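Amuc_1102 (Akkermansia muciniphila, PDB 7DSZ) adopts an immunoglobulin-like fold related to archaeal type IV pilus proteins and may serve in a pilus-like structure, although its precise function is not established. Local coordinates at residues C[12-17]-C[62-67]; C[29-34]-C[183-188]; C[53-58]-C[108-113]; C[74-79]-C[139-144]. All coordinates share one frame; numbering follows the deposited sequence.

Contact 1. Residues C[12-17]-C[62-67]; sequences TSNPRM and AAPTPK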
# COMPACT_ATOMS: atom_id res chain seq x y z
N THR C 12 -4.56 23.04 10.46
CA THR C 12 -3.41 23.56 11.20
C THR C 12 -3.16 25.03 10.91
O THR C 12 -2.19 25.61 11.43
CB THR C 12 -2.14 22.77 10.84
OG1 THR C 12 -1.82 22.96 9.46
CG2 THR C 12 -2.33 21.31 11.11
N SER C 13 -3.99 25.64 10.09
CA SER C 13 -3.77 26.97 9.57
C SER C 13 -4.93 27.87 9.99
O SER C 13 -5.78 27.49 10.80
CB SER C 13 -3.61 26.90 8.06
OG SER C 13 -4.42 25.87 7.52
N ASN C 14 -4.95 29.07 9.43
CA ASN C 14 -6.05 29.99 9.65
C ASN C 14 -7.37 29.33 9.25
O ASN C 14 -7.55 28.99 8.07
CB ASN C 14 -5.81 31.26 8.83
CG ASN C 14 -6.80 32.36 9.14
OD1 ASN C 14 -7.94 32.10 9.50
ND2 ASN C 14 -6.35 33.60 8.99
N PRO C 15 -8.31 29.12 10.18
CA PRO C 15 -9.57 28.46 9.81
C PRO C 15 -10.49 29.35 8.99
O PRO C 15 -11.44 28.83 8.39
CB PRO C 15 -10.20 28.12 11.17
CG PRO C 15 -9.64 29.16 12.09
CD PRO C 15 -8.24 29.42 11.62
N ARG C 16 -10.25 30.65 8.96
CA ARG C 16 -11.00 31.55 8.09
C ARG C 16 -10.43 31.61 6.68
O ARG C 16 -11.07 32.19 5.80
CB ARG C 16 -11.04 32.96 8.69
CG ARG C 16 -11.66 33.05 10.09
CD ARG C 16 -13.16 33.32 10.05
NE ARG C 16 -13.94 32.13 9.71
CZ ARG C 16 -15.25 32.12 9.51
NH1 ARG C 16 -15.95 33.24 9.62
NH2 ARG C 16 -15.87 30.98 9.20
N MET C 17 -9.25 31.04 6.43
CA MET C 17 -8.68 31.08 5.09
C MET C 17 -9.59 30.37 4.10
O MET C 17 -10.17 29.32 4.39
CB MET C 17 -7.28 30.44 5.08
CG MET C 17 -6.61 30.40 3.70
SD MET C 17 -5.01 29.54 3.73
CE MET C 17 -5.52 28.01 4.49
N ALA C 62 -5.18 31.60 -2.54
CA ALA C 62 -5.85 31.63 -1.25
C ALA C 62 -5.94 33.06 -0.73
O ALA C 62 -5.15 33.94 -1.08
CB ALA C 62 -5.14 30.75 -0.22
N ALA C 63 -6.92 33.25 0.16
CA ALA C 63 -7.20 34.51 0.84
C ALA C 63 -7.46 34.23 2.32
O ALA C 63 -8.49 33.64 2.67
CB ALA C 63 -8.40 35.20 0.18
N PRO C 64 -6.54 34.60 3.23
CA PRO C 64 -5.26 35.21 2.91
C PRO C 64 -4.26 34.14 2.51
O PRO C 64 -4.56 32.95 2.63
CB PRO C 64 -4.86 35.88 4.23
CG PRO C 64 -5.46 35.00 5.26
CD PRO C 64 -6.75 34.47 4.68
N THR C 65 -3.09 34.55 2.07
CA THR C 65 -2.09 33.58 1.63
C THR C 65 -1.43 32.95 2.85
O THR C 65 -0.97 33.67 3.74
CB THR C 65 -1.07 34.26 0.74
OG1 THR C 65 -1.75 34.81 -0.39
CG2 THR C 65 -0.02 33.26 0.24
N PRO C 66 -1.40 31.62 2.94
CA PRO C 66 -0.80 30.97 4.11
C PRO C 66 0.69 31.27 4.19
O PRO C 66 1.39 31.28 3.18
CB PRO C 66 -1.07 29.48 3.89
CG PRO C 66 -1.23 29.34 2.41
CD PRO C 66 -1.87 30.64 1.94
N LYS C 67 1.15 31.54 5.42
CA LYS C 67 2.55 31.89 5.62
C LYS C 67 3.49 30.80 5.12
O LYS C 67 4.57 31.10 4.58
CB LYS C 67 2.82 32.18 7.10
CG LYS C 67 2.06 33.39 7.63
CD LYS C 67 2.27 34.60 6.74
CE LYS C 67 1.54 35.81 7.28
NZ LYS C 67 1.56 36.94 6.31
O HOH W 1 -10.87 34.54 3.47

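Contact 2. Residues C[29-34]-C[183-188]; sequences YMRQSP and TPFSVF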
# COMPACT_ATOMS: atom_id res chain seq x y z
N TYR C 29 -4.16 10.03 -20.97
CA TYR C 29 -2.93 9.58 -21.59
C TYR C 29 -2.80 8.08 -21.40
O TYR C 29 -2.86 7.60 -20.26
CB TYR C 29 -1.70 10.23 -20.98
CG TYR C 29 -1.61 11.72 -21.13
CD1 TYR C 29 -0.93 12.27 -22.21
CD2 TYR C 29 -2.15 12.57 -20.18
CE1 TYR C 29 -0.81 13.65 -22.35
CE2 TYR C 29 -2.03 13.97 -20.31
CZ TYR C 29 -1.35 14.48 -21.40
OH TYR C 29 -1.20 15.83 -21.54
N MET C 30 -2.61 7.34 -22.48
CA MET C 30 -2.26 5.93 -22.37
C MET C 30 -0.75 5.83 -22.25
O MET C 30 -0.02 6.35 -23.10
CB MET C 30 -2.78 5.12 -23.57
CG MET C 30 -4.29 5.19 -23.74
SD MET C 30 -5.21 4.57 -22.30
CE MET C 30 -4.45 2.98 -22.04
N ARG C 31 -0.27 5.17 -21.20
CA ARG C 31 1.16 5.20 -20.89
C ARG C 31 1.60 3.82 -20.43
O ARG C 31 0.91 3.19 -19.63
CB ARG C 31 1.50 6.22 -19.79
CG ARG C 31 1.15 7.68 -20.11
CD ARG C 31 1.49 8.55 -18.91
NE ARG C 31 2.82 8.20 -18.46
CZ ARG C 31 3.21 8.14 -17.20
NH1 ARG C 31 2.39 8.42 -16.18
NH2 ARG C 31 4.46 7.80 -16.96
N GLN C 32 2.75 3.38 -20.89
CA GLN C 32 3.29 2.10 -20.45
C GLN C 32 3.81 2.24 -19.03
O GLN C 32 4.38 3.28 -18.67
CB GLN C 32 4.40 1.64 -21.39
CG GLN C 32 4.95 0.26 -21.11
CD GLN C 32 5.79 -0.28 -22.26
OE1 GLN C 32 6.35 0.49 -23.05
NE2 GLN C 32 5.87 -1.60 -22.37
N SER C 33 3.63 1.21 -18.21
CA SER C 33 4.16 1.30 -16.86
C SER C 33 5.68 1.22 -16.92
O SER C 33 6.24 0.70 -17.89
CB SER C 33 3.61 0.20 -15.96
OG SER C 33 3.90 -1.07 -16.50
N PRO C 34 6.37 1.75 -15.91
CA PRO C 34 7.84 1.78 -15.96
C PRO C 34 8.41 0.37 -16.00
O PRO C 34 7.95 -0.53 -15.30
CB PRO C 34 8.22 2.51 -14.67
CG PRO C 34 6.99 3.29 -14.29
CD PRO C 34 5.85 2.43 -14.71
N THR C 183 -0.41 2.41 -8.02
CA THR C 183 0.04 2.01 -9.35
C THR C 183 1.55 1.88 -9.36
O THR C 183 2.23 2.37 -8.46
CB THR C 183 -0.36 3.03 -10.43
OG1 THR C 183 0.50 4.18 -10.31
CG2 THR C 183 -1.83 3.45 -10.32
N PRO C 184 2.11 1.25 -10.40
CA PRO C 184 3.58 1.23 -10.54
C PRO C 184 4.18 2.59 -10.84
O PRO C 184 5.41 2.71 -10.88
CB PRO C 184 3.82 0.25 -11.71
CG PRO C 184 2.50 0.03 -12.34
CD PRO C 184 1.45 0.31 -11.33
N PHE C 185 3.36 3.62 -11.04
CA PHE C 185 3.88 4.97 -11.25
C PHE C 185 4.22 5.68 -9.95
O PHE C 185 4.69 6.82 -10.00
CB PHE C 185 2.87 5.81 -12.04
CG PHE C 185 2.52 5.23 -13.38
CD1 PHE C 185 3.41 5.32 -14.44
CD2 PHE C 185 1.30 4.60 -13.58
CE1 PHE C 185 3.09 4.79 -15.69
CE2 PHE C 185 0.97 4.06 -14.82
CZ PHE C 185 1.86 4.15 -15.88
N SER C 186 4.00 5.03 -8.80
CA SER C 186 4.04 5.70 -7.51
C SER C 186 5.31 6.52 -7.31
O SER C 186 5.25 7.69 -6.91
CB SER C 186 3.90 4.67 -6.38
OG SER C 186 4.02 5.31 -5.11
N VAL C 187 6.48 5.93 -7.56
CA VAL C 187 7.72 6.65 -7.24
C VAL C 187 8.25 7.49 -8.39
O VAL C 187 9.29 8.14 -8.23
CB VAL C 187 8.84 5.69 -6.78
CG1 VAL C 187 8.33 4.78 -5.63
CG2 VAL C 187 9.36 4.88 -7.95
N PHE C 188 7.56 7.53 -9.53
CA PHE C 188 8.03 8.25 -10.70
C PHE C 188 7.29 9.57 -10.87
O PHE C 188 6.18 9.74 -10.37
CB PHE C 188 7.87 7.39 -11.94
CG PHE C 188 8.75 6.17 -11.92
CD1 PHE C 188 10.09 6.27 -12.28
CD2 PHE C 188 8.27 4.95 -11.48
CE1 PHE C 188 10.93 5.17 -12.24
CE2 PHE C 188 9.11 3.83 -11.42
CZ PHE C 188 10.44 3.96 -11.81

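Contact 3. Residues C[53-58]-C[108-113]; sequences DFEIPF and NTYASV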
# COMPACT_ATOMS: atom_id res chain seq x y z
N ASP C 53 -4.01 6.91 -17.81
CA ASP C 53 -3.55 7.91 -16.86
C ASP C 53 -4.35 9.18 -17.12
O ASP C 53 -4.12 9.85 -18.14
CB ASP C 53 -2.04 8.13 -17.02
CG ASP C 53 -1.50 9.30 -16.21
OD1 ASP C 53 -2.21 9.89 -15.38
OD2 ASP C 53 -0.31 9.59 -16.41
N PHE C 54 -5.30 9.49 -16.24
CA PHE C 54 -6.13 10.68 -16.36
C PHE C 54 -5.44 11.81 -15.62
O PHE C 54 -5.20 11.69 -14.42
CB PHE C 54 -7.53 10.45 -15.79
CG PHE C 54 -8.34 9.41 -16.53
CD1 PHE C 54 -9.17 9.78 -17.58
CD2 PHE C 54 -8.29 8.08 -16.16
CE1 PHE C 54 -9.94 8.81 -18.27
CE2 PHE C 54 -9.04 7.11 -16.83
CZ PHE C 54 -9.87 7.49 -17.88
N GLU C 55 -5.13 12.91 -16.31
CA GLU C 55 -4.34 14.00 -15.75
C GLU C 55 -5.15 15.29 -15.81
O GLU C 55 -5.71 15.60 -16.86
CB GLU C 55 -3.05 14.20 -16.54
CG GLU C 55 -2.13 12.99 -16.55
CD GLU C 55 -1.20 13.04 -15.37
OE1 GLU C 55 -0.64 14.14 -15.11
OE2 GLU C 55 -1.04 12.00 -14.68
N ILE C 56 -5.18 16.06 -14.72
CA ILE C 56 -5.78 17.38 -14.74
C ILE C 56 -4.84 18.42 -14.14
O ILE C 56 -4.46 18.31 -12.97
CB ILE C 56 -7.16 17.43 -14.06
CG1 ILE C 56 -7.79 18.83 -14.20
CG2 ILE C 56 -7.13 16.96 -12.59
CD1 ILE C 56 -9.33 18.80 -14.02
N PRO C 57 -4.40 19.42 -14.91
CA PRO C 57 -3.60 20.50 -14.34
C PRO C 57 -4.44 21.38 -13.44
O PRO C 57 -5.62 21.60 -13.70
CB PRO C 57 -3.13 21.30 -15.56
CG PRO C 57 -3.52 20.51 -16.76
CD PRO C 57 -4.68 19.62 -16.34
N PHE C 58 -3.81 21.92 -12.40
CA PHE C 58 -4.50 22.88 -11.56
C PHE C 58 -3.51 23.78 -10.84
O PHE C 58 -2.32 23.48 -10.74
CB PHE C 58 -5.45 22.20 -10.57
CG PHE C 58 -4.76 21.51 -9.41
CD1 PHE C 58 -4.33 20.20 -9.52
CD2 PHE C 58 -4.63 22.15 -8.19
CE1 PHE C 58 -3.75 19.55 -8.43
CE2 PHE C 58 -4.05 21.51 -7.10
CZ PHE C 58 -3.60 20.21 -7.22
N ASN C 108 1.76 25.77 -10.47
CA ASN C 108 1.10 24.82 -11.35
C ASN C 108 1.46 23.41 -10.92
O ASN C 108 2.63 23.11 -10.67
CB ASN C 108 1.50 25.05 -12.80
CG ASN C 108 1.01 26.38 -13.33
OD1 ASN C 108 -0.19 26.60 -13.43
ND2 ASN C 108 1.94 27.27 -13.66
N THR C 109 0.46 22.55 -10.81
CA THR C 109 0.69 21.17 -10.44
C THR C 109 -0.38 20.32 -11.11
O THR C 109 -1.09 20.79 -12.01
CB THR C 109 0.75 21.04 -8.90
OG1 THR C 109 1.07 19.69 -8.54
CG2 THR C 109 -0.57 21.45 -8.26
N TYR C 110 -0.47 19.05 -10.73
CA TYR C 110 -1.37 18.11 -11.39
C TYR C 110 -2.03 17.19 -10.38
O TYR C 110 -1.44 16.86 -9.35
CB TYR C 110 -0.63 17.21 -12.39
CG TYR C 110 -0.59 17.70 -13.81
CD1 TYR C 110 -1.59 17.33 -14.72
CD2 TYR C 110 0.46 18.50 -14.26
CE1 TYR C 110 -1.56 17.76 -16.04
CE2 TYR C 110 0.50 18.94 -15.59
CZ TYR C 110 -0.50 18.56 -16.46
OH TYR C 110 -0.48 18.96 -17.78
N ALA C 111 -3.24 16.76 -10.71
CA ALA C 111 -3.90 15.64 -10.05
C ALA C 111 -4.10 14.51 -11.06
O ALA C 111 -4.11 14.74 -12.28
CB ALA C 111 -5.25 16.06 -9.44
N SER C 112 -4.26 13.28 -10.58
CA SER C 112 -4.40 12.17 -11.52
C SER C 112 -5.14 11.00 -10.89
O SER C 112 -5.24 10.88 -9.67
CB SER C 112 -3.02 11.70 -12.03
OG SER C 112 -2.22 11.19 -10.97
N VAL C 113 -5.69 10.16 -11.77
CA VAL C 113 -6.24 8.85 -11.40
C VAL C 113 -6.00 7.91 -12.56
O VAL C 113 -5.72 8.34 -13.69
CB VAL C 113 -7.75 8.84 -11.05
CG1 VAL C 113 -7.97 9.37 -9.66
CG2 VAL C 113 -8.54 9.61 -12.10

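Contact 4. Residues C[74-79]-C[139-144]; sequences LTFKFY and VVVEYN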
# COMPACT_ATOMS: atom_id res chain seq x y z
N LEU C 74 -6.46 19.08 -0.13
CA LEU C 74 -7.56 19.27 -1.08
C LEU C 74 -8.06 17.88 -1.43
O LEU C 74 -7.25 16.97 -1.65
CB LEU C 74 -7.10 19.94 -2.38
CG LEU C 74 -6.83 21.42 -2.45
CD1 LEU C 74 -6.38 21.75 -3.86
CD2 LEU C 74 -8.13 22.18 -2.09
N THR C 75 -9.37 17.72 -1.52
CA THR C 75 -9.93 16.44 -1.94
C THR C 75 -10.41 16.55 -3.39
O THR C 75 -11.20 17.43 -3.72
CB THR C 75 -11.07 16.02 -1.01
OG1 THR C 75 -10.53 15.76 0.29
CG2 THR C 75 -11.74 14.75 -1.53
N PHE C 76 -9.89 15.68 -4.24
CA PHE C 76 -10.31 15.60 -5.64
C PHE C 76 -11.24 14.41 -5.80
O PHE C 76 -10.86 13.29 -5.44
CB PHE C 76 -9.11 15.43 -6.57
CG PHE C 76 -8.41 16.72 -6.90
CD1 PHE C 76 -7.78 17.45 -5.90
CD2 PHE C 76 -8.39 17.19 -8.20
CE1 PHE C 76 -7.13 18.64 -6.21
CE2 PHE C 76 -7.75 18.39 -8.51
CZ PHE C 76 -7.12 19.12 -7.50
N LYS C 77 -12.42 14.63 -6.35
CA LYS C 77 -13.35 13.55 -6.66
C LYS C 77 -13.41 13.39 -8.17
O LYS C 77 -13.72 14.35 -8.89
CB LYS C 77 -14.73 13.83 -6.07
CG LYS C 77 -14.71 13.89 -4.56
CD LYS C 77 -16.08 14.29 -3.98
CE LYS C 77 -16.11 14.08 -2.46
NZ LYS C 77 -17.42 14.50 -1.88
N PHE C 78 -13.05 12.20 -8.65
CA PHE C 78 -13.04 11.90 -10.07
C PHE C 78 -14.25 11.05 -10.43
O PHE C 78 -14.56 10.08 -9.73
CB PHE C 78 -11.78 11.14 -10.47
CG PHE C 78 -10.51 11.92 -10.30
CD1 PHE C 78 -9.90 11.98 -9.05
CD2 PHE C 78 -9.91 12.55 -11.37
CE1 PHE C 78 -8.71 12.68 -8.88
CE2 PHE C 78 -8.72 13.26 -11.22
CZ PHE C 78 -8.12 13.31 -9.97
N TYR C 79 -14.91 11.40 -11.54
CA TYR C 79 -16.05 10.65 -12.07
C TYR C 79 -15.76 10.34 -13.52
O TYR C 79 -15.54 11.26 -14.32
CB TYR C 79 -17.35 11.45 -11.97
CG TYR C 79 -17.67 11.97 -10.59
CD1 TYR C 79 -17.19 13.20 -10.17
CD2 TYR C 79 -18.46 11.24 -9.72
CE1 TYR C 79 -17.48 13.69 -8.92
CE2 TYR C 79 -18.76 11.72 -8.45
CZ TYR C 79 -18.26 12.95 -8.06
OH TYR C 79 -18.53 13.46 -6.81
N VAL C 139 -14.51 16.26 -12.58
CA VAL C 139 -13.64 16.40 -11.41
C VAL C 139 -14.22 17.47 -10.51
O VAL C 139 -14.49 18.59 -10.96
CB VAL C 139 -12.20 16.79 -11.81
CG1 VAL C 139 -11.34 16.98 -10.56
CG2 VAL C 139 -11.60 15.71 -12.73
N VAL C 140 -14.41 17.14 -9.24
CA VAL C 140 -14.88 18.08 -8.22
C VAL C 140 -13.81 18.20 -7.15
O VAL C 140 -13.33 17.19 -6.63
CB VAL C 140 -16.21 17.62 -7.60
CG1 VAL C 140 -16.63 18.58 -6.46
CG2 VAL C 140 -17.30 17.54 -8.68
N VAL C 141 -13.42 19.44 -6.82
CA VAL C 141 -12.39 19.69 -5.82
C VAL C 141 -13.04 20.30 -4.59
O VAL C 141 -13.78 21.29 -4.70
CB VAL C 141 -11.29 20.64 -6.35
CG1 VAL C 141 -10.19 20.80 -5.29
CG2 VAL C 141 -10.72 20.10 -7.66
N GLU C 142 -12.75 19.74 -3.42
CA GLU C 142 -13.25 20.26 -2.16
C GLU C 142 -12.10 20.73 -1.28
O GLU C 142 -11.02 20.12 -1.26
CB GLU C 142 -14.09 19.21 -1.41
CG GLU C 142 -15.35 18.82 -2.15
CD GLU C 142 -16.18 17.78 -1.40
OE1 GLU C 142 -15.78 17.36 -0.30
OE2 GLU C 142 -17.24 17.37 -1.93
N TYR C 143 -12.33 21.82 -0.56
CA TYR C 143 -11.44 22.28 0.49
C TYR C 143 -12.24 22.40 1.78
O TYR C 143 -13.27 23.08 1.81
CB TYR C 143 -10.79 23.63 0.15
CG TYR C 143 -9.96 24.14 1.30
CD1 TYR C 143 -8.76 23.53 1.63
CD2 TYR C 143 -10.40 25.19 2.10
CE1 TYR C 143 -8.00 23.96 2.69
CE2 TYR C 143 -9.65 25.63 3.18
CZ TYR C 143 -8.45 25.00 3.47
OH TYR C 143 -7.67 25.41 4.54
N ASN C 144 -11.78 21.73 2.83
CA ASN C 144 -12.50 21.66 4.10
C ASN C 144 -13.97 21.30 3.90
O ASN C 144 -14.87 21.89 4.49
CB ASN C 144 -12.37 22.98 4.87
CG ASN C 144 -11.06 23.09 5.63
OD1 ASN C 144 -10.43 22.08 5.95
ND2 ASN C 144 -10.65 24.32 5.93

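Contact 1. Residues C[12-17]-C[62-67]
The side chains of Asn14 and Pro64 cross at about a right angle, ND2 at the end of the flat Asn14 carboxamide meeting CG of Pro64 at 4.1 Å. At the other branch of the amide, OD1 of Asn14 accepts from the backbone N of Arg16 at 2.8 Å, the donor sitting above the carbonyl plane. This Asx turn lies within the type I beta turn from Asn14 to Met17 and fixes the rotation of the amide. The Pro66 ring receives a sulfur: SD of Met17 is nearly equidistant from its CB, CG and CD, with CD nearest at 3.8 Å.

CG of Met17 is anti to the backbone N (chi1 179°) and the next torsion is anti too, so the chain runs out straight, CG passing 3.4 Å from O of Pro64, and bends only at chi3 (53°). SD also reaches CB of Ala62 at 4.1 Å, while CB of Met17 lies beside CD of Pro64. A cis peptide bond precedes Pro64, just beyond strand 50-63.

CA of Met17 makes a CA-H...O contact with O of Ala63 (3.5 Å), and a water donates to that same Ala63 O and weakly to O of Arg16. Backbone pairing of Ala63 with Gln18 follows directly. The chemistry implies that the join depends on fit around a buried thioether, with water meeting the carbonyls beside it.

Contact 2. Residues C[29-34]-C[183-188]
In this immunoglobulin-like fold, the end of strand 18-32 meets a loop of two successive type I beta turns, Thr183 to Ser186 and Phe185 to Phe188, and the two phenylalanines of that loop do most of the touching.

Cation and ring come first. The guanidinium of Arg31, brought round by a bend at chi3 (47°), meets the Phe185 ring with the planes 42° apart; NH1 of Arg31 lies over the ring face, and CE1 of Phe185 lies over the guanidinium, offset toward its rim, 3.5 Å from NH2 of Arg31. NH1 is also engaged in a salt bridge to Asp53, and Trp189 offers a cation-pi partner, so the guanidinium has partners beyond Phe185. The edge of the Phe185 ring is turned to the carbonyl O atoms of Arg31 and Gln32, and Trp51 meets the ring edge-to-face.

Apolar contacts centre on Pro34, wedged between the two rings. Its CB makes a CH-pi contact over the face of Phe188, 4.0 Å from the centroid and 28° off the normal, while CD of Pro34 touches CE1 of Phe185 at 3.8 Å, the two side chains crossing at about a right angle. CB of Ser33 meets CG of Pro184 at 3.8 Å. Thr38 of the second subunit packs on both Pro34 and Phe188, which places this patch at a subunit interface.

Hydrogen bonds shape the loop from within: in an ST turn, the backbone N of Phe185 donates to OG1 of Thr183 at 3.0 Å.

Contact 3. Residues C[53-58]-C[108-113]
Phe58, Thr109, Ala111 and Ile56 form the apolar centre of an antiparallel strand pair in the three-stranded sheet of the immunoglobulin-like fold. Phe58 holds CG in the crowded position between backbone N and carbonyl carbon (chi1 74°), which swings its ring across to the neighbouring strand. CG2 of Thr109 makes a CH-pi contact over one face, 3.7 Å from the centroid, and N of Ala111 lies at the ring edge. CG2 of Ile56 meets CB of Ala111 at 3.8 Å, and CB of Phe54 packs on CG2 of Val113.

Six backbone hydrogen bonds join the hydrogen-bonded pairs Phe54-Val113, Ile56-Ala111 and Phe58-Thr109; that from N of Ala111 to O of Ile56 is among the straightest (172°).

On the opposite face Pro57 and Tyr110 lie side by side, pointing the same way, with CB of Pro57 over the ring, 4.1 Å from its centroid. Arg192 adds a cation-pi contact to this ring. An alanine in place of Tyr110 would remove the ring and would probably leave Pro57 and Arg192 less well packed.

Farther along, this face turns polar. Glu55, bent at chi2 (-88°), sets OE1 3.4 Å from CD1 of Tyr110 and in a salt bridge to Arg192, while OE2 bonds to OH of Tyr193. OD2 of Asp53 forms a salt bridge with Arg31, and OE2 of Glu55 lies 3.3 Å from CB of Ser112 and 2.5 Å from OD1 of Asp53.

Contact 4. Residues C[74-79]-C[139-144]
Phe76 and Val141 stand side by side and point the same way, so that CG2 of the valine sits over one face of the ring, 3.7 Å from its centroid and 18° off the normal. Val139, next on the same face, divides its branches: CG1 crosses obliquely to CD2 of Phe76 (3.8 Å), while CG2 runs alongside the ring of Phe78 at CD2 (3.8 Å). Each of the two valines holds CG1 anti to its backbone N, which sets both methyls against the phenylalanines of strand 70-83. Leu74 closes the row, its CD2 meeting CB of Tyr143 at about a right angle (3.8 Å). Beyond this strand pair, Phe76 meets Phe58 and packs on Ala111, and Tyr100 meets it edge-to-face. A serine in place of Phe76 would take away the ring and would probably loosen the packing of Val141, Val139 and Phe58 together.

The other face is mixed, charged residues lying beside Val140. Lys77 and Glu142, both extended beyond CG, cross obliquely and close a diagonal salt bridge, NZ to OE2 at 2.9 Å, the ammonium coming from above the carboxylate plane (43° out of it). Nearby, CE1 of Tyr79 approaches CG2 of Val140 at 3.9 Å, and Trp162 stacks on the tyrosine.

Four backbone hydrogen bonds join the two strands, two in each of the pairs Thr75-Glu142 and Lys77-Val140; N of Lys77 to O of Val140 is the shortest (2.7 Å). Alternation of a buried aromatic and aliphatic face with a more polar outer one is typical of a strand pair in an immunoglobulin-like beta sandwich.

Contacts 3 and 4 form the heart of the fold, their centres about 12 Å apart: one pairs strands 50-63 and 109-115 of the three-stranded sheet, the other strands 70-83 and 134-143 of the mixed sheet, and Val113 meets Phe78 between them. Strand 50-63 also serves contact 1, which lies at one end, about 19 Å from contact 4 between centres, where Met17 CE packs on Tyr143 OH; contact 2, on neighbouring strand 18-32, is about 34 Å from contact 1 between centres. Along the chain, contact 1 closes before contact 4 opens and crosses contact 2, whose loop encloses contacts 3 and 4. Contacts 1 and 2 both touch the second subunit, so both outlying regions border the assembly.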